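PDB 3G3Z: transcriptional regulator, MarR family, which probably binds DNA as a dimer through a winged helix-turn-helix and regulates transcription. Local coordinates for residues 37-40 with 41-45; 60-63 with 64-68; 115-119 with 120-124. All blocks are in the same frame, centred on the assembly; numbering follows the deposited sequence.

Contact 1. Residues 37-40 with 41-45; sequences LYTL and ATEGS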
loop_
_atom_site.group_PDB
_atom_site.type_symbol
_atom_site.label_atom_id
_atom_site.label_comp_id
_atom_site.label_asym_id
_atom_site.label_seq_id
_atom_site.Cartn_x
_atom_site.Cartn_y
_atom_site.Cartn_z
ATOM N N LEU A 37 -11.216 -13.388 6.006
ATOM C CA LEU A 37 -12.158 -13.325 7.128
ATOM C C LEU A 37 -13.168 -12.173 7.025
ATOM O O LEU A 37 -14.375 -12.365 7.223
ATOM C CB LEU A 37 -11.385 -13.236 8.456
ATOM C CG LEU A 37 -10.464 -14.423 8.800
ATOM C CD1 LEU A 37 -9.507 -14.049 9.925
ATOM C CD2 LEU A 37 -11.274 -15.663 9.154
ATOM N N TYR A 38 -12.671 -10.983 6.710
ATOM C CA TYR A 38 -13.538 -9.820 6.627
ATOM C C TYR A 38 -14.465 -9.833 5.410
ATOM O O TYR A 38 -15.634 -9.446 5.530
ATOM C CB TYR A 38 -12.735 -8.532 6.693
ATOM C CG TYR A 38 -13.588 -7.306 6.862
ATOM C CD1 TYR A 38 -14.147 -6.981 8.103
ATOM C CD2 TYR A 38 -13.847 -6.464 5.777
ATOM C CE1 TYR A 38 -14.943 -5.845 8.255
ATOM C CE2 TYR A 38 -14.639 -5.326 5.920
ATOM C CZ TYR A 38 -15.177 -5.019 7.158
ATOM O OH TYR A 38 -15.961 -3.897 7.290
ATOM N N THR A 39 -13.962 -10.286 4.257
ATOM C CA THR A 39 -14.816 -10.453 3.067
ATOM C C THR A 39 -15.957 -11.433 3.356
ATOM O O THR A 39 -17.121 -11.166 3.042
ATOM C CB THR A 39 -14.015 -10.917 1.806
ATOM O OG1 THR A 39 -12.895 -10.050 1.595
ATOM C CG2 THR A 39 -14.880 -10.882 0.566
ATOM N N LEU A 40 -15.625 -12.553 3.980
ATOM C CA LEU A 40 -16.618 -13.594 4.223
ATOM C C LEU A 40 -17.650 -13.181 5.267
ATOM O O LEU A 40 -18.816 -13.556 5.169
ATOM C CB LEU A 40 -15.944 -14.917 4.598
ATOM C CG LEU A 40 -15.139 -15.638 3.507
ATOM C CD1 LEU A 40 -14.610 -16.966 4.024
ATOM C CD2 LEU A 40 -15.961 -15.854 2.239
ATOM N N ALA A 41 -17.214 -12.403 6.253
ATOM C CA ALA A 41 -18.093 -11.962 7.335
ATOM C C ALA A 41 -19.082 -10.880 6.899
ATOM O O ALA A 41 -20.192 -10.799 7.431
ATOM C CB ALA A 41 -17.272 -11.486 8.528
ATOM N N THR A 42 -18.682 -10.074 5.919
ATOM C CA THR A 42 -19.463 -8.912 5.498
ATOM C C THR A 42 -20.166 -9.091 4.150
ATOM O O THR A 42 -21.113 -8.366 3.854
ATOM C CB THR A 42 -18.573 -7.651 5.418
ATOM O OG1 THR A 42 -17.483 -7.906 4.527
ATOM C CG2 THR A 42 -18.023 -7.272 6.802
ATOM N N GLU A 43 -19.695 -10.028 3.324
ATOM C CA GLU A 43 -20.309 -10.253 2.009
ATOM C C GLU A 43 -20.990 -11.604 1.921
ATOM O O GLU A 43 -21.791 -11.843 1.015
ATOM C CB GLU A 43 -19.287 -10.120 0.874
ATOM C CG GLU A 43 -18.671 -8.739 0.769
ATOM C CD GLU A 43 -17.901 -8.512 -0.522
ATOM O OE1 GLU A 43 -17.600 -7.334 -0.820
ATOM O OE2 GLU A 43 -17.603 -9.496 -1.240
ATOM N N GLY A 44 -20.668 -12.483 2.868
ATOM C CA GLY A 44 -21.119 -13.866 2.822
ATOM C C GLY A 44 -20.202 -14.679 1.935
ATOM O O GLY A 44 -19.013 -14.378 1.803
ATOM N N SER A 45 -20.767 -15.703 1.308
ATOM C CA SER A 45 -19.992 -16.644 0.510
ATOM C C SER A 45 -19.327 -15.985 -0.687
ATOM O O SER A 45 -19.941 -15.189 -1.391
ATOM C CB SER A 45 -20.878 -17.795 0.061
ATOM O OG SER A 45 -21.346 -18.494 1.200
#
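The carbonyl oxygen Y38 O is held twice by T42, once by its side chain and once by its backbone. T42 OG1 donates to Y38 O over 2.6 Å and T42 N to Y38 O over 3.1 Å, the two donors coming from opposite faces of the carbonyl plane. OG1 gets there because it sits between the backbone N and carbonyl carbon of its own residue (chi1 57°), which swings the methyl CG2 toward the tyrosine. That methyl lies over one face of the Y38 ring, displaced toward its rim, with CG2 3.8 Å from the ring centroid: a CH-pi contact. The Y38 ring also stacks with F34. One residue on, E43 N donates to T39 O at 2.8 Å, while the glutamate chain, extended beyond CG, brings OE2 to 3.5 Å from the methyl T39 CG2. The carboxylate is claimed by salt bridges to R46 and K54 and a hydrogen bond to H50; T39 OG1 serves A35 and W55. The helix then runs out towards G44, whose positive phi turns the chain away. G44 N still reaches L40 O in a weak bond of 3.1 Å, and L40 CA approaches G44 O at 3.5 Å in a CA-H...O contact. L40 itself packs on L89 and L91 of strand 89-91, and A41 on helix 93-117, so this last part of helix 31-43 is wedged between the wing and the long helix. T42 thus satisfies its hydroxyl within the helix and lays its methyl over the tyrosine ring, leaving E43, together with T39 OG1 through W55, to make the polar ties to helix 48-55.

Contact 2. Residues 60-63 with 64-68; sequences QTVS and GVCKT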
loop_
_atom_site.group_PDB
_atom_site.type_symbol
_atom_site.label_atom_id
_atom_site.label_comp_id
_atom_site.label_asym_id
_atom_site.label_seq_id
_atom_site.Cartn_x
_atom_site.Cartn_y
_atom_site.Cartn_z
ATOM N N GLN A 60 -2.061 -17.776 -4.969
ATOM C CA GLN A 60 -1.283 -18.643 -4.075
ATOM C C GLN A 60 -1.444 -18.202 -2.631
ATOM O O GLN A 60 -1.688 -19.022 -1.744
ATOM C CB GLN A 60 0.211 -18.614 -4.431
ATOM C CG GLN A 60 0.551 -18.791 -5.911
ATOM C CD GLN A 60 0.491 -17.487 -6.706
ATOM O OE1 GLN A 60 -0.589 -16.955 -6.976
ATOM N NE2 GLN A 60 1.658 -16.981 -7.103
ATOM N N THR A 61 -1.285 -16.897 -2.417
ATOM C CA THR A 61 -1.406 -16.264 -1.106
ATOM C C THR A 61 -2.771 -16.578 -0.507
ATOM O O THR A 61 -2.861 -16.963 0.653
ATOM C CB THR A 61 -1.200 -14.743 -1.235
ATOM O OG1 THR A 61 0.133 -14.500 -1.694
ATOM C CG2 THR A 61 -1.425 -14.010 0.096
ATOM N N VAL A 62 -3.818 -16.444 -1.316
ATOM C CA VAL A 62 -5.186 -16.657 -0.851
ATOM C C VAL A 62 -5.442 -18.116 -0.477
ATOM O O VAL A 62 -5.974 -18.400 0.612
ATOM C CB VAL A 62 -6.222 -16.161 -1.884
ATOM C CG1 VAL A 62 -7.637 -16.515 -1.449
ATOM C CG2 VAL A 62 -6.093 -14.658 -2.074
ATOM N N SER A 63 -5.048 -19.037 -1.359
ATOM C CA SER A 63 -5.204 -20.471 -1.095
ATOM C C SER A 63 -4.511 -20.886 0.186
ATOM O O SER A 63 -5.050 -21.688 0.953
ATOM C CB SER A 63 -4.662 -21.309 -2.254
ATOM O OG SER A 63 -5.377 -21.025 -3.438
ATOM N N GLY A 64 -3.323 -20.337 0.412
ATOM C CA GLY A 64 -2.530 -20.664 1.599
ATOM C C GLY A 64 -3.277 -20.297 2.870
ATOM O O GLY A 64 -3.423 -21.107 3.783
ATOM N N VAL A 65 -3.772 -19.073 2.909
ATOM C CA VAL A 65 -4.506 -18.586 4.058
ATOM C C VAL A 65 -5.784 -19.408 4.261
ATOM O O VAL A 65 -6.119 -19.786 5.388
ATOM C CB VAL A 65 -4.787 -17.076 3.919
ATOM C CG1 VAL A 65 -5.733 -16.592 5.001
ATOM C CG2 VAL A 65 -3.470 -16.315 3.985
ATOM N N CYS A 66 -6.470 -19.720 3.167
ATOM C CA CYS A 66 -7.675 -20.546 3.256
ATOM C C CYS A 66 -7.412 -21.935 3.833
ATOM O O CYS A 66 -8.204 -22.428 4.645
ATOM C CB CYS A 66 -8.375 -20.632 1.905
ATOM S SG CYS A 66 -9.079 -19.024 1.477
ATOM N N LYS A 67 -6.295 -22.549 3.437
ATOM C CA LYS A 67 -5.905 -23.853 3.984
ATOM C C LYS A 67 -5.760 -23.783 5.508
ATOM O O LYS A 67 -6.255 -24.662 6.217
ATOM C CB LYS A 67 -4.612 -24.363 3.326
ATOM C CG LYS A 67 -4.212 -25.791 3.709
ATOM C CD LYS A 67 -3.153 -26.363 2.748
ATOM C CE LYS A 67 -2.711 -27.760 3.177
ATOM N NZ LYS A 67 -1.802 -28.435 2.192
ATOM N N THR A 68 -5.102 -22.734 6.006
ATOM C CA THR A 68 -4.900 -22.560 7.455
ATOM C C THR A 68 -6.216 -22.371 8.199
ATOM O O THR A 68 -6.449 -23.014 9.232
ATOM C CB THR A 68 -3.927 -21.396 7.799
ATOM O OG1 THR A 68 -2.700 -21.573 7.093
ATOM C CG2 THR A 68 -3.611 -21.377 9.299
#
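Four successive i to i+4 bonds, G64 N to Q60 O, V65 N to T61 O, C66 N to V62 O and K67 N to S63 O, carry regular alpha-helix through the middle of helix 59-71; C66 N to V62 O is 2.9 Å with an N-H...O angle of 164°. By its place after helix 48-55, this is the probable recognition helix of the winged helix-turn-helix. Across the segments, side chain meets side chain where V62 CG1 lies 4.1 Å from C66 SG. V62 CG1 points anti to the backbone N (chi1 174°), which sets it alongside the sulfur, and both residues pack on Q48 of helix 48-55. One branch of V65, CG2, rests 3.4 Å from T61 O; V65 also packs on N32, L33 and V36, and T61 on N32. S63 OG turns back to K59 O, with a weak second bond from Q48. K67 keeps only CB near S63 O, at 3.6 Å, and its extended chain leads off to the exposed side. The helix is thereby two-sided: valines and cysteine seat it on its neighbours, while Q60, G64 and K67 lie on the exposed surface, consistent with a role in meeting DNA.

Contact 3. Residues 115-119 with 120-124; sequences ATFGD and KRTTR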
loop_
_atom_site.group_PDB
_atom_site.type_symbol
_atom_site.label_atom_id
_atom_site.label_comp_id
_atom_site.label_asym_id
_atom_site.label_seq_id
_atom_site.Cartn_x
_atom_site.Cartn_y
_atom_site.Cartn_z
ATOM N N ALA A 115 -16.057 9.870 10.341
ATOM C CA ALA A 115 -16.755 10.920 11.070
ATOM C C ALA A 115 -15.968 12.225 10.967
ATOM O O ALA A 115 -16.554 13.287 10.818
ATOM C CB ALA A 115 -16.949 10.534 12.525
ATOM N N THR A 116 -14.641 12.135 11.029
ATOM C CA THR A 116 -13.796 13.311 10.858
ATOM C C THR A 116 -13.673 13.664 9.380
ATOM O O THR A 116 -13.739 14.836 9.009
ATOM C CB THR A 116 -12.390 13.111 11.475
ATOM O OG1 THR A 116 -12.498 13.029 12.899
ATOM C CG2 THR A 116 -11.466 14.268 11.128
ATOM N N PHE A 117 -13.508 12.651 8.534
ATOM C CA PHE A 117 -13.211 12.914 7.133
ATOM C C PHE A 117 -14.385 13.516 6.369
ATOM O O PHE A 117 -14.197 14.425 5.581
ATOM C CB PHE A 117 -12.645 11.678 6.426
ATOM C CG PHE A 117 -11.765 12.021 5.264
ATOM C CD1 PHE A 117 -10.551 12.677 5.472
ATOM C CD2 PHE A 117 -12.164 11.738 3.969
ATOM C CE1 PHE A 117 -9.736 13.025 4.417
ATOM C CE2 PHE A 117 -11.354 12.082 2.888
ATOM C CZ PHE A 117 -10.133 12.728 3.113
ATOM N N GLY A 118 -15.594 13.024 6.626
ATOM C CA GLY A 118 -16.787 13.549 5.960
ATOM C C GLY A 118 -17.052 12.791 4.677
ATOM O O GLY A 118 -16.112 12.427 3.958
ATOM N N ASP A 119 -18.327 12.556 4.382
ATOM C CA ASP A 119 -18.691 11.658 3.280
ATOM C C ASP A 119 -18.596 12.265 1.864
ATOM O O ASP A 119 -18.274 11.546 0.922
ATOM C CB ASP A 119 -20.061 11.009 3.522
ATOM C CG ASP A 119 -21.174 12.021 3.621
ATOM O OD1 ASP A 119 -20.881 13.219 3.843
ATOM O OD2 ASP A 119 -22.349 11.614 3.481
ATOM N N LYS A 120 -18.873 13.567 1.707
ATOM C CA LYS A 120 -18.680 14.207 0.400
ATOM C C LYS A 120 -17.180 14.204 0.064
ATOM O O LYS A 120 -16.777 13.870 -1.047
ATOM C CB LYS A 120 -19.254 15.632 0.351
ATOM C CG LYS A 120 -20.687 15.797 0.923
ATOM C CD LYS A 120 -21.748 15.216 0.007
ATOM C CE LYS A 120 -23.130 15.811 0.275
ATOM N NZ LYS A 120 -23.887 15.066 1.317
ATOM N N ARG A 121 -16.363 14.541 1.053
ATOM C CA ARG A 121 -14.911 14.508 0.919
ATOM C C ARG A 121 -14.376 13.088 0.689
ATOM O O ARG A 121 -13.382 12.902 -0.010
ATOM C CB ARG A 121 -14.309 15.095 2.177
ATOM C CG ARG A 121 -12.846 15.412 2.148
ATOM C CD ARG A 121 -12.521 15.771 3.572
ATOM N NE ARG A 121 -11.229 16.393 3.767
ATOM C CZ ARG A 121 -10.756 16.717 4.964
ATOM N NH1 ARG A 121 -11.473 16.470 6.063
ATOM N NH2 ARG A 121 -9.566 17.283 5.060
ATOM N N THR A 122 -15.041 12.097 1.284
ATOM C CA THR A 122 -14.697 10.686 1.083
ATOM C C THR A 122 -14.974 10.255 -0.366
ATOM O O THR A 122 -14.154 9.578 -0.990
ATOM C CB THR A 122 -15.471 9.773 2.062
ATOM O OG1 THR A 122 -15.122 10.110 3.411
ATOM C CG2 THR A 122 -15.140 8.307 1.815
ATOM N N THR A 123 -16.125 10.664 -0.889
ATOM C CA THR A 123 -16.477 10.460 -2.298
ATOM C C THR A 123 -15.448 11.118 -3.209
ATOM O O THR A 123 -15.077 10.565 -4.246
ATOM C CB THR A 123 -17.832 11.093 -2.604
ATOM O OG1 THR A 123 -18.825 10.542 -1.730
ATOM C CG2 THR A 123 -18.234 10.875 -4.060
ATOM N N ARG A 124 -15.002 12.310 -2.827
ATOM C CA ARG A 124 -14.037 13.040 -3.642
ATOM C C ARG A 124 -12.703 12.299 -3.673
ATOM O O ARG A 124 -12.069 12.161 -4.738
ATOM C CB ARG A 124 -13.864 14.469 -3.142
ATOM C CG ARG A 124 -12.857 15.256 -3.925
ATOM C CD ARG A 124 -12.866 16.685 -3.507
ATOM N NE ARG A 124 -12.204 16.886 -2.224
ATOM C CZ ARG A 124 -12.303 18.004 -1.511
ATOM N NH1 ARG A 124 -13.051 19.010 -1.937
ATOM N NH2 ARG A 124 -11.661 18.116 -0.361
#
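This is a tight helix-helix corner: helix 93-117 stops, G118 turns the chain, and helix 119-142 sets off, at the dimer end of this MarR-type winged helix-turn-helix protein. G118 has positive phi and is the N-cap position of the second helix; at these backbone angles a CB would jam against the preceding carbonyl oxygen. Bridging the corner, the R121 guanidinium lies flat on the F117 ring, planes 2° apart and centres 4.4 Å apart, with CZ off-centre as a cation-pi partner. R121 CD sits over the middle of the same ring face, 3.8 Å from the F117 centroid. The arginine can lie across it because CG is anti to the backbone N (chi1 -168°) and the chain runs extended to NE. Its NH1 makes a weak bond of 3.4 Å back to F117 O, which lies at the guanidinium edge, in its plane. NE is engaged in a salt bridge to D128 of the second subunit, which also takes R124, so the stacked arginine also joins the two subunits. At the ring's edge T122 OG1 comes within 3.4 Å of F117 CD2. The same OG1 donates to G118 O at 2.6 Å from well above the carbonyl plane, and T122 N reaches that oxygen from the opposite face. Next in line, T123 repeats the double grip: its OG1 and its N both bond to D119 O at 2.9 Å.

Overall arrangement
Followed from the N terminus, the contacts come strictly in series, none nesting in or crossing another, and each joins residues only a turn or so apart, so no long loop is closed. Contact 1 lies in the last turns of helix 31-43, running into G44, where the helix meets the wing strand 89-91 and helix 93-117. Contact 2, its centre about 15 Å from that of contact 1, ties helix 59-71 to helices 31-43 and 48-55. Contact 3 makes the corner between the two last helices, on the opposite side of the chain's centre from contact 2, their centres about 34 Å apart. Contacts 1 and 3 both touch the second subunit.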